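Local coordinates for exonuclease VapC9 (Pyrobaculum aerophilum, PDB 1V8P), which acts as a magnesium-dependent nuclease of the PIN-domain family, with slow exonuclease activity on single-stranded DNA, and is probably the toxin of a toxin-antitoxin pair, at residues 54-59 / 93-98; 130-135 / 146-151. The protein carries 1 engineered substitution. One frame throughout, in Å; residues are numbered along the deposited sequence.

Interaction 1. Residues 54-59 / 93-98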
# COMPACT_ATOMS: atom_id res chain seq x y z
N LEU C 54 -8.16 -16.05 -22.58
CA LEU C 54 -7.79 -15.27 -21.39
C LEU C 54 -8.46 -13.91 -21.28
O LEU C 54 -8.72 -13.25 -22.27
CB LEU C 54 -6.28 -15.04 -21.32
CG LEU C 54 -5.30 -16.17 -21.59
CD1 LEU C 54 -5.84 -17.49 -21.04
CD2 LEU C 54 -5.07 -16.25 -23.10
N ALA C 55 -8.73 -13.51 -20.04
CA ALA C 55 -9.33 -12.21 -19.77
C ALA C 55 -8.74 -11.60 -18.50
O ALA C 55 -8.07 -12.27 -17.72
CB ALA C 55 -10.83 -12.36 -19.62
N ILE C 56 -8.99 -10.30 -18.32
CA ILE C 56 -8.52 -9.53 -17.17
C ILE C 56 -9.68 -8.65 -16.79
O ILE C 56 -10.71 -8.63 -17.46
CB ILE C 56 -7.35 -8.57 -17.53
CG1 ILE C 56 -7.79 -7.62 -18.65
CG2 ILE C 56 -6.09 -9.35 -17.87
CD1 ILE C 56 -6.68 -6.80 -19.25
N LEU C 57 -9.51 -7.90 -15.71
CA LEU C 57 -10.53 -6.98 -15.27
C LEU C 57 -9.95 -5.60 -15.60
O LEU C 57 -8.77 -5.50 -15.92
CB LEU C 57 -10.75 -7.11 -13.76
CG LEU C 57 -11.14 -8.45 -13.13
CD1 LEU C 57 -11.40 -8.25 -11.64
CD2 LEU C 57 -12.38 -8.99 -13.78
N HIS C 58 -10.75 -4.54 -15.54
CA HIS C 58 -10.18 -3.22 -15.81
C HIS C 58 -9.08 -2.98 -14.77
O HIS C 58 -8.01 -2.45 -15.08
CB HIS C 58 -11.25 -2.13 -15.67
CG HIS C 58 -12.22 -2.08 -16.81
ND1 HIS C 58 -11.89 -1.60 -18.06
CD2 HIS C 58 -13.52 -2.44 -16.88
CE1 HIS C 58 -12.94 -1.67 -18.85
NE2 HIS C 58 -13.95 -2.18 -18.16
N LEU C 59 -9.36 -3.38 -13.52
CA LEU C 59 -8.42 -3.21 -12.41
C LEU C 59 -7.02 -3.71 -12.77
O LEU C 59 -6.03 -3.17 -12.31
CB LEU C 59 -8.92 -3.99 -11.20
CG LEU C 59 -8.50 -3.73 -9.73
CD1 LEU C 59 -8.31 -5.07 -9.06
CD2 LEU C 59 -7.24 -2.92 -9.62
N PHE C 93 -5.75 -9.06 -24.20
CA PHE C 93 -6.77 -9.67 -23.36
C PHE C 93 -8.15 -9.08 -23.44
O PHE C 93 -8.30 -7.89 -23.68
CB PHE C 93 -6.35 -9.63 -21.89
CG PHE C 93 -5.13 -10.45 -21.59
CD1 PHE C 93 -3.89 -10.08 -22.09
CD2 PHE C 93 -5.23 -11.58 -20.79
CE1 PHE C 93 -2.76 -10.84 -21.79
CE2 PHE C 93 -4.10 -12.34 -20.49
CZ PHE C 93 -2.87 -11.96 -20.99
N LYS C 94 -9.14 -9.93 -23.21
CA LYS C 94 -10.54 -9.53 -23.20
C LYS C 94 -10.71 -8.93 -21.81
O LYS C 94 -10.16 -9.43 -20.84
CB LYS C 94 -11.44 -10.77 -23.34
CG LYS C 94 -12.79 -10.53 -24.00
CD LYS C 94 -13.73 -9.62 -23.20
CE LYS C 94 -15.10 -9.49 -23.88
NZ LYS C 94 -16.06 -8.61 -23.13
N VAL C 95 -11.47 -7.84 -21.70
CA VAL C 95 -11.67 -7.21 -20.42
C VAL C 95 -13.11 -7.43 -19.97
O VAL C 95 -14.04 -7.10 -20.69
CB VAL C 95 -11.39 -5.69 -20.51
CG1 VAL C 95 -11.51 -5.02 -19.16
CG2 VAL C 95 -9.99 -5.49 -21.08
N LEU C 96 -13.27 -8.00 -18.78
CA LEU C 96 -14.61 -8.26 -18.26
C LEU C 96 -15.17 -7.02 -17.60
O LEU C 96 -14.45 -6.05 -17.38
CB LEU C 96 -14.56 -9.41 -17.24
CG LEU C 96 -13.80 -10.62 -17.80
CD1 LEU C 96 -13.90 -11.78 -16.83
CD2 LEU C 96 -14.37 -10.99 -19.16
N GLU C 97 -16.46 -7.06 -17.29
CA GLU C 97 -17.13 -5.93 -16.64
C GLU C 97 -16.74 -5.87 -15.19
O GLU C 97 -16.33 -6.86 -14.60
CB GLU C 97 -18.65 -6.09 -16.71
CG GLU C 97 -19.25 -6.20 -18.10
CD GLU C 97 -20.78 -6.11 -18.07
OE1 GLU C 97 -21.42 -6.74 -17.19
OE2 GLU C 97 -21.35 -5.42 -18.94
N ASP C 98 -16.90 -4.71 -14.58
CA ASP C 98 -16.59 -4.60 -13.17
C ASP C 98 -17.64 -5.34 -12.36
O ASP C 98 -18.81 -5.33 -12.69
CB ASP C 98 -16.55 -3.13 -12.75
CG ASP C 98 -15.51 -2.34 -13.51
OD1 ASP C 98 -15.75 -1.15 -13.77
OD2 ASP C 98 -14.45 -2.92 -13.85
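Ile56 O receives the amide of Leu96, with Leu96 N 2.9 Å away and 169° at the hydrogen, and the alpha carbon of Val95 also leans on this oxygen in a CA-H...O contact. At its other end the same residue donates from Ile56 N to Lys94 O at 2.9 Å, whereas the bond from Lys94 N to Leu54 O is weak at 3.5 Å. This staggered exchange, with bridges Ala55 to Lys94 and Ile56 to Val95, is that of parallel strands.

On the face of Ile56 and Val95, Ile56 CG2 lies 3.8 Å from Phe93 CD2, while Ile56 CG1 lies beside Val95 CG2. CG1 can do so because it stands between the backbone N and the carbonyl carbon (chi1 58°). Leu54 CB abuts the same ring at CE2. On the other face, Ala55 CB meets Leu96 CD2 at 3.8 Å.

Where strand 54-56 gives way to the following helix, Val95 CG1 sits over the centre of the His58 ring, 3.6 Å from its centroid and 10° off the normal, a CH-pi contact. Asp98 OD2 lies in plane at the ring edge, 3.2 Å from His58 CD2; the polar bonds go to the second subunit, His58 ND1 to its Asp98 OD1, and Asp98 OD1 and OD2 to its His58 and Tyr62.

Strand 94-95 forms one border of the chain's parallel sheet, strand 54-56 lies between it and strand 30-32, and Leu57 and Leu96 both pack against Val123 of helix 115-127.

Interaction 2. Residues 130-135 / 146-151; sequences VLVTQD and IDVETL
Val130 CG1 touches Ile146 CG1 at 3.7 Å, the two side chains crossing at about a right angle. Next, Leu131 O accepts from Ile146 N at 2.9 Å, with 159° at the hydrogen. At Val132 the backbones form a single bridge: its alpha carbon makes a CA-H...O contact with Ile146 O, the oxygen that also takes the amide of Thr133, with Thr133 N 3.0 Å away. Both methyls of Val132 press on Leu151 CD2, CG1 at 3.7 Å and CG2 slightly farther. CG1, anti to the backbone N (chi1 -171°), also lies against the carbonyl carbon of Asp147 and CG2 of Val148, so this valine spans the start of helix 148-156.

Strand 130-132 borders the parallel sheet of the PIN domain within this chain, beside strand 30-32, and the chain just beyond its end supplies Asp135, one of the acidic residues predicted to bind magnesium. Thr133 OG1 takes the amide of Asp135, with Asp135 N 3.0 Å away, in an ST turn, and also bonds to Asp33, another predicted ligand. The carbonyl oxygen of the same residue, Thr133 O, lies 3.2 Å from Asp147 CA in a further CA-H...O contact.

Gln134, bent at chi2 (65°), brings OE1 over the helix start, where it accepts a weak bond from Val148 N at 3.3 Å and rests beside Val148 CG2. Asp147 is the N-cap of that helix: its OD1 is gripped twice, by Thr150 N nearly along the C-O axis and by Thr150 OG1 from above the carboxylate plane. Asp135, in turn, is the N-cap of helix 136-141, its OD1 accepting from the amide of Glu137, while OD2 forms a salt bridge with Arg73 of the third subunit.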
# COMPACT_ATOMS: atom_id res chain seq x y z
N VAL C 130 -11.36 -19.94 -14.62
CA VAL C 130 -10.22 -20.39 -13.82
C VAL C 130 -9.35 -19.18 -13.54
O VAL C 130 -8.86 -18.56 -14.47
CB VAL C 130 -9.36 -21.43 -14.55
CG1 VAL C 130 -8.08 -21.68 -13.77
CG2 VAL C 130 -10.14 -22.74 -14.73
N LEU C 131 -9.15 -18.86 -12.27
CA LEU C 131 -8.32 -17.72 -11.93
C LEU C 131 -6.84 -18.08 -12.08
O LEU C 131 -6.38 -19.07 -11.51
CB LEU C 131 -8.58 -17.28 -10.47
CG LEU C 131 -8.23 -15.85 -10.03
CD1 LEU C 131 -7.93 -15.84 -8.53
CD2 LEU C 131 -7.05 -15.31 -10.77
N VAL C 132 -6.11 -17.30 -12.85
CA VAL C 132 -4.67 -17.52 -12.97
C VAL C 132 -4.03 -16.38 -12.15
O VAL C 132 -4.26 -15.20 -12.40
CB VAL C 132 -4.20 -17.48 -14.44
CG1 VAL C 132 -2.74 -17.95 -14.52
CG2 VAL C 132 -5.09 -18.40 -15.30
N THR C 133 -3.26 -16.76 -11.14
CA THR C 133 -2.62 -15.80 -10.26
C THR C 133 -1.28 -16.36 -9.81
O THR C 133 -1.05 -17.56 -9.85
CB THR C 133 -3.50 -15.52 -9.00
OG1 THR C 133 -2.78 -14.75 -8.04
CG2 THR C 133 -3.94 -16.83 -8.36
N GLN C 134 -0.40 -15.48 -9.38
CA GLN C 134 0.90 -15.91 -8.94
C GLN C 134 0.96 -15.82 -7.41
O GLN C 134 1.92 -16.29 -6.80
CB GLN C 134 1.97 -15.02 -9.58
CG GLN C 134 3.29 -15.71 -9.85
CD GLN C 134 3.18 -16.81 -10.88
OE1 GLN C 134 2.16 -16.96 -11.52
NE2 GLN C 134 4.23 -17.58 -11.04
N ASP C 135 -0.10 -15.25 -6.82
CA ASP C 135 -0.24 -15.05 -5.37
C ASP C 135 -0.72 -16.31 -4.63
O ASP C 135 -1.86 -16.74 -4.79
CB ASP C 135 -1.20 -13.87 -5.10
CG ASP C 135 -1.44 -13.62 -3.60
OD1 ASP C 135 -0.90 -14.35 -2.76
OD2 ASP C 135 -2.18 -12.67 -3.27
N ILE C 146 -5.13 -21.47 -10.55
CA ILE C 146 -3.85 -22.04 -10.93
C ILE C 146 -2.82 -20.93 -11.08
O ILE C 146 -3.17 -19.76 -11.10
CB ILE C 146 -3.95 -22.77 -12.27
CG1 ILE C 146 -4.39 -21.78 -13.35
CG2 ILE C 146 -4.93 -23.92 -12.17
CD1 ILE C 146 -4.42 -22.37 -14.75
N ASP C 147 -1.55 -21.31 -11.17
CA ASP C 147 -0.51 -20.32 -11.36
C ASP C 147 -0.16 -20.33 -12.85
O ASP C 147 -0.65 -21.19 -13.60
CB ASP C 147 0.71 -20.63 -10.52
CG ASP C 147 1.24 -22.02 -10.74
OD1 ASP C 147 0.98 -22.61 -11.82
OD2 ASP C 147 1.93 -22.50 -9.83
N VAL C 148 0.70 -19.41 -13.26
CA VAL C 148 1.08 -19.29 -14.67
C VAL C 148 1.66 -20.54 -15.29
O VAL C 148 1.35 -20.86 -16.44
CB VAL C 148 2.06 -18.11 -14.87
CG1 VAL C 148 2.65 -18.13 -16.27
CG2 VAL C 148 1.31 -16.80 -14.64
N GLU C 149 2.48 -21.27 -14.54
CA GLU C 149 3.09 -22.50 -15.04
C GLU C 149 2.01 -23.53 -15.39
O GLU C 149 2.06 -24.19 -16.43
CB GLU C 149 4.03 -23.09 -13.99
CG GLU C 149 4.89 -24.23 -14.50
CD GLU C 149 5.68 -24.91 -13.39
OE1 GLU C 149 6.78 -25.44 -13.67
OE2 GLU C 149 5.21 -24.91 -12.23
N THR C 150 1.04 -23.67 -14.49
CA THR C 150 -0.05 -24.60 -14.68
C THR C 150 -0.86 -24.17 -15.90
O THR C 150 -1.33 -25.01 -16.67
CB THR C 150 -0.96 -24.61 -13.45
OG1 THR C 150 -0.21 -25.04 -12.30
CG2 THR C 150 -2.13 -25.54 -13.67
N LEU C 151 -1.02 -22.86 -16.07
CA LEU C 151 -1.76 -22.36 -17.21
C LEU C 151 -1.03 -22.72 -18.49
O LEU C 151 -1.63 -23.20 -19.44
CB LEU C 151 -1.94 -20.84 -17.13
CG LEU C 151 -2.51 -20.15 -18.38
CD1 LEU C 151 -3.87 -20.75 -18.73
CD2 LEU C 151 -2.63 -18.66 -18.14

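Interactions 1 and 2 bear on the two border strands of one parallel sheet, ordered 94-95, 54-56, 30-32, 130-132, with their centres 16 Å apart and on opposite sides of the chain's centre. Strand 30-32 connects them, bonding through its backbone to Ala55 on one flank and to Val130 and Val132 on the other. Their relation to the predicted magnesium site differs: the 130-135 segment contains Asp135, and the side chain of Thr133 is about 3 Å from that of Asp33, whereas the side chain of Ile56 is about 7 Å from Asp33's. Both contacts also face partner chains, interaction 1 the second subunit and interaction 2 the third.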